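Local coordinates for protein carbohydrate kinase, FGGY (Rhodospirillum rubrum, PDB 3IFR) that probably phosphorylates D-xylulose at the expense of ATP, as a xylulose kinase of the FGGY family of carbohydrate kinases, at residues 116-120 with 121-125; 299-302 with 303-306; 478-481 with 482-485; 490-493 with 494-498. All blocks are in the same frame, centred on the assembly; numbering follows the deposited sequence.

Contact 1 (116-120 with 121-125); sequences ELRAE and VDSEA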
ATOM      1  N   GLU A 116       7.833  22.743   9.725  1.00 27.57           N
ATOM      2  CA  GLU A 116       6.991  23.933   9.861  1.00 31.40           C
ATOM      3  C   GLU A 116       5.546  23.571  10.096  1.00 29.73           C
ATOM      4  O   GLU A 116       4.901  24.122  10.973  1.00 33.67           O
ATOM      5  CB  GLU A 116       7.062  24.843   8.628  1.00 33.02           C
ATOM      6  CG  GLU A 116       8.426  24.971   8.047  1.00 33.41           C
ATOM      7  CD  GLU A 116       8.448  25.906   6.877  1.00 39.51           C
ATOM      8  OE1 GLU A 116       8.385  25.415   5.719  1.00 39.32           O
ATOM      9  OE2 GLU A 116       8.503  27.142   7.109  1.00 48.05           O
ATOM     10  N   LEU A 117       5.024  22.673   9.272  1.00 29.53           N
ATOM     11  CA  LEU A 117       3.638  22.243   9.396  1.00 31.93           C
ATOM     12  C   LEU A 117       3.412  21.781  10.821  1.00 30.80           C
ATOM     13  O   LEU A 117       2.472  22.189  11.506  1.00 31.01           O
ATOM     14  CB  LEU A 117       3.345  21.090   8.418  1.00 28.97           C
ATOM     15  CG  LEU A 117       3.130  21.592   6.997  1.00 29.06           C
ATOM     16  CD1 LEU A 117       3.047  20.445   6.004  1.00 23.93           C
ATOM     17  CD2 LEU A 117       1.901  22.509   6.966  1.00 24.67           C
ATOM     18  N   ARG A 118       4.296  20.905  11.253  1.00 30.14           N
ATOM     19  CA  ARG A 118       4.213  20.364  12.602  1.00 35.58           C
ATOM     20  C   ARG A 118       4.264  21.481  13.664  1.00 33.56           C
ATOM     21  O   ARG A 118       3.574  21.407  14.663  1.00 35.19           O
ATOM     22  CB  ARG A 118       5.321  19.345  12.791  1.00 31.12           C
ATOM     23  CG  ARG A 118       4.958  18.271  13.656  1.00 35.62           C
ATOM     24  CD  ARG A 118       5.228  16.972  12.991  1.00 39.49           C
ATOM     25  NE  ARG A 118       6.638  16.647  13.006  1.00 41.72           N
ATOM     26  CZ  ARG A 118       7.128  15.533  12.481  1.00 45.63           C
ATOM     27  NH1 ARG A 118       6.297  14.664  11.914  1.00 36.32           N
ATOM     28  NH2 ARG A 118       8.439  15.288  12.514  1.00 50.92           N
ATOM     29  N   ALA A 119       5.041  22.529  13.418  1.00 30.11           N
ATOM     30  CA  ALA A 119       5.114  23.655  14.348  1.00 33.40           C
ATOM     31  C   ALA A 119       3.915  24.598  14.244  1.00 35.02           C
ATOM     32  O   ALA A 119       3.581  25.312  15.200  1.00 33.70           O
ATOM     33  CB  ALA A 119       6.404  24.440  14.135  1.00 29.18           C
ATOM     34  N   GLU A 120       3.270  24.591  13.083  1.00 34.08           N
ATOM     35  CA  GLU A 120       2.165  25.486  12.821  1.00 30.66           C
ATOM     36  C   GLU A 120       0.756  24.907  13.095  1.00 33.56           C
ATOM     37  O   GLU A 120      -0.188  25.669  13.292  1.00 32.91           O
ATOM     38  CB  GLU A 120       2.300  26.017  11.402  1.00 33.92           C
ATOM     39  CG  GLU A 120       1.052  26.625  10.799  1.00 30.72           C
ATOM     40  CD  GLU A 120       1.205  26.740   9.301  1.00 35.28           C
ATOM     41  OE1 GLU A 120       2.361  26.589   8.833  1.00 34.84           O
ATOM     42  OE2 GLU A 120       0.191  26.961   8.595  1.00 35.36           O
ATOM     43  N   VAL A 121       0.601  23.581  13.132  1.00 34.26           N
ATOM     44  CA  VAL A 121      -0.682  22.980  13.551  1.00 35.54           C
ATOM     45  C   VAL A 121      -0.524  21.931  14.652  1.00 35.56           C
ATOM     46  O   VAL A 121       0.587  21.440  14.914  1.00 35.76           O
ATOM     47  CB  VAL A 121      -1.439  22.318  12.381  1.00 36.66           C
ATOM     48  CG1 VAL A 121      -1.682  23.319  11.261  1.00 36.18           C
ATOM     49  CG2 VAL A 121      -0.638  21.111  11.870  1.00 34.61           C
ATOM     50  N   ASP A 122      -1.632  21.581  15.303  1.00 36.70           N
ATOM     51  CA  ASP A 122      -1.578  20.552  16.341  1.00 38.91           C
ATOM     52  C   ASP A 122      -1.532  19.218  15.626  1.00 38.10           C
ATOM     53  O   ASP A 122      -2.517  18.833  15.015  1.00 41.09           O
ATOM     54  CB  ASP A 122      -2.817  20.644  17.238  1.00 43.47           C
ATOM     55  CG  ASP A 122      -2.796  19.640  18.388  1.00 49.04           C
ATOM     56  OD1 ASP A 122      -1.924  18.738  18.401  1.00 51.51           O
ATOM     57  OD2 ASP A 122      -3.660  19.752  19.290  1.00 53.55           O
ATOM     58  N   SER A 123      -0.391  18.530  15.675  1.00 39.62           N
ATOM     59  CA  SER A 123      -0.205  17.275  14.930  1.00 41.84           C
ATOM     60  C   SER A 123      -1.168  16.163  15.295  1.00 43.91           C
ATOM     61  O   SER A 123      -1.264  15.175  14.563  1.00 44.30           O
ATOM     62  CB  SER A 123       1.203  16.720  15.112  1.00 43.10           C
ATOM     63  OG  SER A 123       2.096  17.342  14.226  1.00 39.87           O
ATOM     64  N   GLU A 124      -1.820  16.294  16.452  1.00 45.66           N
ATOM     65  CA  GLU A 124      -2.767  15.288  16.940  1.00 43.00           C
ATOM     66  C   GLU A 124      -4.135  15.644  16.447  1.00 42.35           C
ATOM     67  O   GLU A 124      -4.826  14.814  15.856  1.00 44.44           O
ATOM     68  CB  GLU A 124      -2.789  15.243  18.464  1.00 45.93           C
ATOM     69  CG  GLU A 124      -1.600  14.539  19.070  1.00 49.00           C
ATOM     70  CD  GLU A 124      -0.353  14.689  18.219  1.00 52.66           C
ATOM     71  OE1 GLU A 124       0.655  15.253  18.722  1.00 56.34           O
ATOM     72  OE2 GLU A 124      -0.385  14.245  17.040  1.00 51.91           O
ATOM     73  N   ALA A 125      -4.537  16.879  16.701  1.00 39.91           N
ATOM     74  CA  ALA A 125      -5.822  17.328  16.234  1.00 39.42           C
ATOM     75  C   ALA A 125      -5.874  17.024  14.743  1.00 38.34           C
ATOM     76  O   ALA A 125      -6.886  16.558  14.229  1.00 38.42           O
ATOM     77  CB  ALA A 125      -5.983  18.806  16.497  1.00 39.53           C
TER

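Contact 2 (299-302 with 303-306); sequences GCMA and ATGS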
ATOM      1  N   GLY A 299      -1.004  -0.075   8.035  1.00 22.45           N
ATOM      2  CA  GLY A 299       0.285   0.246   8.578  1.00 23.15           C
ATOM      3  C   GLY A 299       1.324  -0.408   7.710  1.00 28.12           C
ATOM      4  O   GLY A 299       1.040  -1.252   6.887  1.00 26.68           O
ATOM      5  N   CYS A 300       2.561  -0.019   7.931  1.00 36.71           N
ATOM      6  CA  CYS A 300       3.662  -0.410   7.096  1.00 34.39           C
ATOM      7  C   CYS A 300       4.799  -0.697   8.054  1.00 36.84           C
ATOM      8  O   CYS A 300       4.933  -0.020   9.060  1.00 40.89           O
ATOM      9  CB  CYS A 300       4.023   0.775   6.211  1.00 36.23           C
ATOM     10  SG  CYS A 300       5.369   0.415   5.093  1.00 50.56           S
HETATM   11  N   MSE A 301       5.596  -1.717   7.798  1.00 34.46           N
HETATM   12  CA  MSE A 301       6.860  -1.776   8.502  1.00 40.80           C
HETATM   13  C   MSE A 301       8.043  -1.712   7.565  1.00 40.94           C
HETATM   14  O   MSE A 301       8.155  -2.476   6.597  1.00 45.15           O
HETATM   15  CB  MSE A 301       6.973  -2.994   9.367  1.00 40.34           C
HETATM   16  CG  MSE A 301       6.128  -2.947  10.595  1.00 48.66           C
HETATM   17 SE   MSE A 301       5.636  -4.822  10.809  1.00 74.26          SE
HETATM   18  CE  MSE A 301       7.436  -5.549  10.153  1.00 36.97           C
ATOM     19  N   ALA A 302       8.948  -0.813   7.890  1.00 41.71           N
ATOM     20  CA  ALA A 302      10.022  -0.495   6.989  1.00 42.06           C
ATOM     21  C   ALA A 302      10.880  -1.725   6.632  1.00 42.68           C
ATOM     22  O   ALA A 302      11.202  -1.937   5.460  1.00 46.97           O
ATOM     23  CB  ALA A 302      10.847   0.587   7.572  1.00 40.34           C
ATOM     24  N   ALA A 303      11.252  -2.550   7.600  1.00 38.77           N
ATOM     25  CA  ALA A 303      12.182  -3.620   7.252  1.00 37.96           C
ATOM     26  C   ALA A 303      11.528  -4.966   7.437  1.00 39.04           C
ATOM     27  O   ALA A 303      11.321  -5.387   8.569  1.00 41.85           O
ATOM     28  CB  ALA A 303      13.454  -3.530   8.084  1.00 38.26           C
ATOM     29  N   THR A 304      11.208  -5.642   6.333  1.00 36.89           N
ATOM     30  CA  THR A 304      10.550  -6.947   6.368  1.00 34.11           C
ATOM     31  C   THR A 304      11.284  -7.973   5.504  1.00 34.96           C
ATOM     32  O   THR A 304      12.196  -8.661   5.982  1.00 34.45           O
ATOM     33  CB  THR A 304       9.082  -6.832   5.953  1.00 32.82           C
ATOM     34  OG1 THR A 304       8.330  -6.355   7.063  1.00 33.17           O
ATOM     35  CG2 THR A 304       8.526  -8.154   5.557  1.00 31.96           C
ATOM     36  N   GLY A 305      10.894  -8.111   4.247  1.00 32.78           N
ATOM     37  CA  GLY A 305      11.659  -8.988   3.379  1.00 34.41           C
ATOM     38  C   GLY A 305      13.050  -8.397   3.165  1.00 33.62           C
ATOM     39  O   GLY A 305      14.012  -9.121   2.970  1.00 32.99           O
ATOM     40  N   SER A 306      13.142  -7.068   3.189  1.00 34.58           N
ATOM     41  CA  SER A 306      14.423  -6.366   3.081  1.00 33.19           C
ATOM     42  C   SER A 306      15.373  -6.775   4.225  1.00 33.20           C
ATOM     43  O   SER A 306      16.567  -7.009   4.019  1.00 31.09           O
ATOM     44  CB  SER A 306      14.188  -4.858   3.122  1.00 28.98           C
ATOM     45  OG  SER A 306      13.896  -4.466   4.451  1.00 31.86           O
TER

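Contact 3 (478-481 with 482-485); sequences YDRL and YRDF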
ATOM      1  N   TYR A 478       5.719 -17.730  22.762  1.00 24.16           N
ATOM      2  CA  TYR A 478       5.672 -16.509  21.963  1.00 26.37           C
ATOM      3  C   TYR A 478       5.091 -15.302  22.728  1.00 26.66           C
ATOM      4  O   TYR A 478       5.496 -14.163  22.478  1.00 24.98           O
ATOM      5  CB  TYR A 478       5.023 -16.713  20.596  1.00 22.08           C
ATOM      6  CG  TYR A 478       5.953 -17.399  19.630  1.00 23.77           C
ATOM      7  CD1 TYR A 478       7.223 -16.904  19.414  1.00 24.09           C
ATOM      8  CD2 TYR A 478       5.567 -18.539  18.934  1.00 22.44           C
ATOM      9  CE1 TYR A 478       8.109 -17.529  18.546  1.00 24.21           C
ATOM     10  CE2 TYR A 478       6.433 -19.154  18.061  1.00 22.33           C
ATOM     11  CZ  TYR A 478       7.706 -18.650  17.877  1.00 22.99           C
ATOM     12  OH  TYR A 478       8.583 -19.242  16.990  1.00 26.45           O
ATOM     13  N   ASP A 479       4.179 -15.565  23.671  1.00 23.81           N
ATOM     14  CA  ASP A 479       3.702 -14.536  24.567  1.00 27.07           C
ATOM     15  C   ASP A 479       4.840 -13.900  25.369  1.00 30.57           C
ATOM     16  O   ASP A 479       4.921 -12.651  25.462  1.00 29.74           O
ATOM     17  CB  ASP A 479       2.651 -15.084  25.526  1.00 30.04           C
ATOM     18  CG  ASP A 479       1.246 -15.060  24.934  1.00 33.53           C
ATOM     19  OD1 ASP A 479       0.995 -14.250  24.017  1.00 39.67           O
ATOM     20  OD2 ASP A 479       0.391 -15.843  25.384  1.00 32.89           O
ATOM     21  N   ARG A 480       5.683 -14.746  25.966  1.00 27.03           N
ATOM     22  CA  ARG A 480       6.849 -14.287  26.707  1.00 30.18           C
ATOM     23  C   ARG A 480       7.839 -13.612  25.769  1.00 30.52           C
ATOM     24  O   ARG A 480       8.449 -12.601  26.130  1.00 30.82           O
ATOM     25  CB  ARG A 480       7.552 -15.434  27.416  1.00 33.54           C
ATOM     26  CG  ARG A 480       6.836 -15.949  28.676  1.00 44.40           C
ATOM     27  CD  ARG A 480       7.641 -17.052  29.434  1.00 49.12           C
ATOM     28  NE  ARG A 480       7.112 -18.408  29.219  1.00 50.08           N
ATOM     29  CZ  ARG A 480       7.782 -19.384  28.606  1.00 50.66           C
ATOM     30  NH1 ARG A 480       7.219 -20.579  28.436  1.00 44.49           N
ATOM     31  NH2 ARG A 480       9.017 -19.165  28.153  1.00 47.89           N
ATOM     32  N   LEU A 481       8.011 -14.149  24.562  1.00 29.65           N
ATOM     33  CA  LEU A 481       8.918 -13.473  23.604  1.00 27.54           C
ATOM     34  C   LEU A 481       8.378 -12.099  23.325  1.00 27.02           C
ATOM     35  O   LEU A 481       9.132 -11.117  23.375  1.00 27.22           O
ATOM     36  CB  LEU A 481       9.119 -14.230  22.298  1.00 24.02           C
ATOM     37  CG  LEU A 481      10.310 -13.731  21.477  1.00 23.03           C
ATOM     38  CD1 LEU A 481      11.557 -13.785  22.298  1.00 21.94           C
ATOM     39  CD2 LEU A 481      10.471 -14.565  20.207  1.00 24.79           C
ATOM     40  N   TYR A 482       7.067 -12.029  23.091  1.00 26.57           N
ATOM     41  CA  TYR A 482       6.391 -10.748  22.844  1.00 26.67           C
ATOM     42  C   TYR A 482       6.634  -9.775  23.987  1.00 27.67           C
ATOM     43  O   TYR A 482       6.962  -8.601  23.770  1.00 27.83           O
ATOM     44  CB  TYR A 482       4.898 -10.934  22.661  1.00 22.64           C
ATOM     45  CG  TYR A 482       4.240  -9.656  22.277  1.00 24.46           C
ATOM     46  CD1 TYR A 482       4.372  -9.167  20.986  1.00 25.56           C
ATOM     47  CD2 TYR A 482       3.515  -8.903  23.195  1.00 23.77           C
ATOM     48  CE1 TYR A 482       3.786  -7.967  20.600  1.00 24.89           C
ATOM     49  CE2 TYR A 482       2.914  -7.702  22.824  1.00 23.52           C
ATOM     50  CZ  TYR A 482       3.046  -7.238  21.519  1.00 26.14           C
ATOM     51  OH  TYR A 482       2.469  -6.041  21.095  1.00 24.85           O
ATOM     52  N   ARG A 483       6.502 -10.276  25.205  1.00 28.01           N
ATOM     53  CA  ARG A 483       6.753  -9.463  26.383  1.00 30.88           C
ATOM     54  C   ARG A 483       8.232  -9.022  26.356  1.00 31.88           C
ATOM     55  O   ARG A 483       8.540  -7.835  26.553  1.00 29.02           O
ATOM     56  CB  ARG A 483       6.357 -10.241  27.643  1.00 34.25           C
ATOM     57  CG  ARG A 483       7.158  -9.966  28.910  1.00 43.91           C
ATOM     58  CD  ARG A 483       6.863 -11.032  30.022  1.00 48.15           C
ATOM     59  NE  ARG A 483       7.984 -11.198  30.961  1.00 54.10           N
ATOM     60  CZ  ARG A 483       9.049 -11.990  30.759  1.00 56.39           C
ATOM     61  NH1 ARG A 483       9.158 -12.719  29.645  1.00 49.35           N
ATOM     62  NH2 ARG A 483      10.018 -12.068  31.680  1.00 54.35           N
ATOM     63  N   ASP A 484       9.142  -9.944  26.039  1.00 28.78           N
ATOM     64  CA  ASP A 484      10.555  -9.555  25.923  1.00 29.67           C
ATOM     65  C   ASP A 484      10.843  -8.485  24.861  1.00 28.62           C
ATOM     66  O   ASP A 484      11.540  -7.538  25.115  1.00 28.62           O
ATOM     67  CB  ASP A 484      11.434 -10.762  25.659  1.00 27.67           C
ATOM     68  CG  ASP A 484      11.614 -11.599  26.885  1.00 33.95           C
ATOM     69  OD1 ASP A 484      10.916 -11.322  27.894  1.00 34.41           O
ATOM     70  OD2 ASP A 484      12.456 -12.519  26.843  1.00 37.53           O
ATOM     71  N   PHE A 485      10.326  -8.688  23.664  1.00 26.15           N
ATOM     72  CA  PHE A 485      10.494  -7.802  22.548  1.00 25.08           C
ATOM     73  C   PHE A 485      10.065  -6.387  22.959  1.00 28.24           C
ATOM     74  O   PHE A 485      10.787  -5.403  22.760  1.00 30.89           O
ATOM     75  CB  PHE A 485       9.605  -8.394  21.454  1.00 26.71           C
ATOM     76  CG  PHE A 485       9.333  -7.508  20.304  1.00 25.54           C
ATOM     77  CD1 PHE A 485      10.171  -7.513  19.205  1.00 21.97           C
ATOM     78  CD2 PHE A 485       8.166  -6.764  20.265  1.00 24.98           C
ATOM     79  CE1 PHE A 485       9.894  -6.734  18.126  1.00 26.36           C
ATOM     80  CE2 PHE A 485       7.873  -5.966  19.170  1.00 27.73           C
ATOM     81  CZ  PHE A 485       8.738  -5.935  18.104  1.00 26.16           C
TER

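Contact 4 (490-493 with 494-498); sequences ATLH and PFFHR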
ATOM      1  N   ALA A 490      11.360  -0.795  24.993  1.00 30.79           N
ATOM      2  CA  ALA A 490      11.175   0.202  26.034  1.00 34.16           C
ATOM      3  C   ALA A 490      12.497   0.455  26.796  1.00 31.49           C
ATOM      4  O   ALA A 490      12.807   1.562  27.186  1.00 29.59           O
ATOM      5  CB  ALA A 490      10.055  -0.224  26.982  1.00 31.24           C
ATOM      6  N   THR A 491      13.278  -0.586  26.991  1.00 32.96           N
ATOM      7  CA  THR A 491      14.518  -0.431  27.723  1.00 31.78           C
ATOM      8  C   THR A 491      15.555   0.327  26.899  1.00 33.40           C
ATOM      9  O   THR A 491      16.279   1.163  27.431  1.00 33.10           O
ATOM     10  CB  THR A 491      15.088  -1.799  28.154  1.00 32.29           C
ATOM     11  OG1 THR A 491      14.187  -2.427  29.083  1.00 34.84           O
ATOM     12  CG2 THR A 491      16.435  -1.627  28.832  1.00 31.70           C
ATOM     13  N   LEU A 492      15.621   0.030  25.604  1.00 31.58           N
ATOM     14  CA  LEU A 492      16.596   0.649  24.708  1.00 32.78           C
ATOM     15  C   LEU A 492      16.148   2.009  24.170  1.00 33.20           C
ATOM     16  O   LEU A 492      16.879   2.640  23.431  1.00 35.85           O
ATOM     17  CB  LEU A 492      16.900  -0.271  23.526  1.00 32.43           C
ATOM     18  CG  LEU A 492      17.721  -1.530  23.821  1.00 32.85           C
ATOM     19  CD1 LEU A 492      17.872  -2.379  22.562  1.00 28.06           C
ATOM     20  CD2 LEU A 492      19.103  -1.148  24.374  1.00 31.39           C
ATOM     21  N   HIS A 493      14.948   2.460  24.515  1.00 32.55           N
ATOM     22  CA  HIS A 493      14.470   3.755  24.007  1.00 36.32           C
ATOM     23  C   HIS A 493      15.367   4.968  24.320  1.00 35.23           C
ATOM     24  O   HIS A 493      15.831   5.624  23.405  1.00 34.59           O
ATOM     25  CB  HIS A 493      13.025   4.044  24.422  1.00 32.54           C
ATOM     26  CG  HIS A 493      12.406   5.155  23.646  1.00 36.80           C
ATOM     27  ND1 HIS A 493      12.023   5.015  22.324  1.00 40.71           N
ATOM     28  CD2 HIS A 493      12.137   6.440  23.979  1.00 39.85           C
ATOM     29  CE1 HIS A 493      11.530   6.162  21.885  1.00 38.72           C
ATOM     30  NE2 HIS A 493      11.592   7.043  22.865  1.00 43.18           N
ATOM     31  N   PRO A 494      15.608   5.259  25.611  1.00 33.85           N
ATOM     32  CA  PRO A 494      16.444   6.398  26.025  1.00 34.88           C
ATOM     33  C   PRO A 494      17.805   6.347  25.364  1.00 38.21           C
ATOM     34  O   PRO A 494      18.295   7.355  24.847  1.00 39.16           O
ATOM     35  CB  PRO A 494      16.635   6.181  27.526  1.00 37.34           C
ATOM     36  CG  PRO A 494      15.581   5.249  27.935  1.00 33.27           C
ATOM     37  CD  PRO A 494      15.205   4.426  26.752  1.00 33.27           C
ATOM     38  N   PHE A 495      18.397   5.158  25.381  1.00 36.24           N
ATOM     39  CA  PHE A 495      19.660   4.920  24.705  1.00 33.24           C
ATOM     40  C   PHE A 495      19.628   5.233  23.193  1.00 36.58           C
ATOM     41  O   PHE A 495      20.620   5.680  22.636  1.00 34.48           O
ATOM     42  CB  PHE A 495      20.106   3.488  24.939  1.00 29.14           C
ATOM     43  CG  PHE A 495      21.301   3.122  24.157  1.00 30.46           C
ATOM     44  CD1 PHE A 495      22.561   3.281  24.694  1.00 31.24           C
ATOM     45  CD2 PHE A 495      21.173   2.651  22.871  1.00 30.04           C
ATOM     46  CE1 PHE A 495      23.662   3.000  23.971  1.00 29.19           C
ATOM     47  CE2 PHE A 495      22.280   2.340  22.136  1.00 29.48           C
ATOM     48  CZ  PHE A 495      23.529   2.518  22.691  1.00 32.67           C
ATOM     49  N   PHE A 496      18.494   4.997  22.535  1.00 37.76           N
ATOM     50  CA  PHE A 496      18.356   5.259  21.093  1.00 37.00           C
ATOM     51  C   PHE A 496      18.192   6.749  20.856  1.00 41.43           C
ATOM     52  O   PHE A 496      18.422   7.238  19.750  1.00 42.18           O
ATOM     53  CB  PHE A 496      17.083   4.607  20.498  1.00 38.27           C
ATOM     54  CG  PHE A 496      17.165   3.121  20.272  1.00 34.86           C
ATOM     55  CD1 PHE A 496      18.343   2.509  19.911  1.00 32.34           C
ATOM     56  CD2 PHE A 496      16.023   2.341  20.391  1.00 38.22           C
ATOM     57  CE1 PHE A 496      18.395   1.152  19.680  1.00 32.49           C
ATOM     58  CE2 PHE A 496      16.071   0.976  20.171  1.00 36.64           C
ATOM     59  CZ  PHE A 496      17.263   0.387  19.812  1.00 35.65           C
ATOM     60  N   HIS A 497      17.728   7.476  21.870  1.00 42.59           N
ATOM     61  CA  HIS A 497      17.473   8.911  21.680  1.00 44.31           C
ATOM     62  C   HIS A 497      18.440   9.741  22.509  1.00 40.55           C
ATOM     63  O   HIS A 497      18.224  10.923  22.731  1.00 48.24           O
ATOM     64  CB  HIS A 497      15.994   9.269  21.932  1.00 39.63           C
ATOM     65  CG  HIS A 497      15.049   8.536  21.028  1.00 43.05           C
ATOM     66  ND1 HIS A 497      14.861   8.887  19.705  1.00 50.75           N
ATOM     67  CD2 HIS A 497      14.285   7.439  21.233  1.00 41.05           C
ATOM     68  CE1 HIS A 497      14.000   8.049  19.146  1.00 46.18           C
ATOM     69  NE2 HIS A 497      13.638   7.164  20.051  1.00 42.13           N
ATOM     70  N   ARG A 498      19.497   9.093  22.975  1.00 39.56           N
ATOM     71  CA  ARG A 498      20.680   9.798  23.420  1.00 39.46           C
ATOM     72  C   ARG A 498      21.281  10.432  22.179  1.00 39.74           C
ATOM     73  O   ARG A 498      22.203  11.243  22.266  1.00 54.77           O
ATOM     74  CB  ARG A 498      21.684   8.813  24.012  1.00 38.77           C
ATOM     75  CG  ARG A 498      22.976   8.707  23.217  1.00 34.65           C
ATOM     76  CD  ARG A 498      23.612   7.340  23.363  1.00 34.08           C
ATOM     77  NE  ARG A 498      23.378   6.543  22.160  1.00 33.07           N
ATOM     78  CZ  ARG A 498      24.358   6.006  21.458  1.00 33.57           C
ATOM     79  NH1 ARG A 498      25.594   6.192  21.886  1.00 32.58           N
ATOM     80  NH2 ARG A 498      24.122   5.281  20.363  1.00 34.69           N
TER

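Contact 1 (116-120 with 121-125)
Ser-123 lays its hydroxyl against the bent side chain of Arg-118, with OG 3.1 Å from Arg-118 CG and 3.4 Å from Arg-118 CD. Oxygen thus meets the aliphatic shaft of the arginine and not its charged end; bends at chi2 and chi3 lead the guanidinium onward, and NH1 makes a weak hydrogen bond to Val-134 O. The serine oxygen is buried here and has no polar partner in the model. On another side of the turn, Val-121 sets CG2 3.3 Å from Leu-117 O, while CG1 leans back over the carbonyl group of Glu-120. These contacts belong to the short connection between helix 111-120 and helix 123-130 in the N-terminal FGGY domain. The first helix ends with the bond from Val-121 N to Leu-117 O (2.8 Å), after which Val-121 leaves helical geometry. Asp-122 then serves as N-cap of the second, its OD1 accepting from Glu-124 N at 3.1 Å from above the carboxylate plane. Glu-120 runs extended to a salt bridge with Arg-144, and Leu-117 packs against helix 139-149, which carries that arginine.

Contact 2 (299-302 with 303-306)
The selenomethionine at position 301 reaches Thr-304 with its terminal methyl: Met-301 CE lies 3.3 Å from Thr-304 OG1, and the two side chains cross at about a right angle. Two bends bring the methyl there, at chi2 (146°) and chi3 (36°), turning the chain so that CE, beyond SE, meets Thr-304. With OG1 beside the backbone N of Thr-304 and CG2 anti to that N, the hydroxyl is the branch that meets the methyl. This is a van der Waals approach of a methyl to an oxygen, and the turn itself is held by no hydrogen bond between 299-302 and 303-306. Met-301 O comes within 3.3 Å of Ala-303 N, but at an angle too poor for a bond. Ser-306 points back across the turn, though its OG stays 3.8 Å from Ala-302 O and instead makes a weak hydrogen bond to Gly-267 O.

Backbone bonds to residues outside the two segments hold the turn at several points: Met-301 to Gly-269, Thr-304 and Ser-306 to Gly-267, and Gly-305 to Gly-266. Thr-304 occupies the N-cap position of the following helix without making a capping bond through its side chain. In the C-terminal FGGY domain, the turn carries the chain from strand 298-301, an outermost strand of its six-stranded mixed sheet, into helix 305-315, while Met-301 packs on Ala-386 and His-390 of helix 372-397.

Contact 3 (478-481 with 482-485)
Within the long C-terminal helix 475-496, two successive turns are joined by four i to i+4 backbone bonds, and the side chains of Arg-483 and Asp-484 approach the carbonyl of Arg-480. Leu-481 O accepts from Phe-485 N at 2.7 Å, and Arg-480 O from Asp-484 N at 2.7 Å. The latter carbonyl also has side-chain neighbours: Arg-483 NH1 lies 3.6 Å away, with the oxygen at the edge of the guanidinium, while Asp-484 OD1 is 3.3 Å from it, an acceptor facing an acceptor. Arg-483 NH1 and Asp-484 OD1 form a 2.8 Å salt bridge. Because the carboxylate oxygen sits well out of the guanidinium plane, this pairing rests on charge, with no N-H aimed at it. Arg-480 and Arg-483 run obliquely past one another, their guanidinium planes 64° apart, and Arg-480 CB lies 3.9 Å from Arg-483 NH1.

Leu-481 and Tyr-482 meet helix 372-397. A chi1 of -174° swings the Tyr-482 ring to the side of its own carbonyl carbon, where it touches Leu-385 and makes a cation-pi contact with Arg-388. Arg-388 also pairs with Asp-479, and Tyr-478 OH bonds to Glu-381 and Arg-377.

Contact 4 (490-493 with 494-498)
His-493 brings its imidazole against that of His-497, one turn further along the helix. Its CB lies 3.2 Å from Pro-494 CD, beside the ring of the next residue. Beyond it, CG is 3.8 Å from His-497 CD2, having been placed anti to the backbone N (chi1 -165°), and ND1 meets the same carbon at 3.5 Å. The outer atoms come nearest: CE1 approaches His-497 NE2 to 3.0 Å, and NE2 lies 3.2 Å from His-497 CD2. That carbon sits over one face of the His-493 ring, toward its rim. With planes 52° apart, the pair is oblique, and the two NE2 atoms are not hydrogen-bonded. Shortening His-493 to an alanine would probably cost the His-497 ring the imidazole it lies against, leaving it freer to turn.

Pro-494 has no N-H to give and Phe-495 N makes no bond to the preceding turn, so the helix kinks here. Bonding resumes with Phe-496 N to Leu-492 O (3.0 Å); His-493 O takes weak bonds from Phe-496 N and His-497 N, and His-497 N also bonds to Pro-494 O. The Phe-496 ring folds back over this turn, so that Leu-492 CB makes a CH-pi contact over its face, 4.0 Å from the centroid, and Leu-492 O lies over one face near the rim. This is the last turn of helix 475-496, at the surface, where Leu-492 and Phe-496 rest on Thr-362 of strand 362-364 and His-497 touches the loop residue Pro-357.

The four contacts follow one another along the chain without overlap. Contact 1 belongs to the N-terminal FGGY domain and contact 2 to the C-terminal one, their centres about 27 Å apart. Contacts 3 and 4 share helix 475-496, with centres about 19 Å apart and nearest atoms about 5 Å apart, so one helix carries both a regular pair of turns nearer its start and its kinked C-terminal end. Helix 372-397 links contacts 2 and 3, since it packs against Met-301 in the one and Tyr-482 in the other. Contact 1 stays about 11 Å from contact 4 at the nearest atoms. Together they sample both domains of a two-domain, actin-like kinase fold.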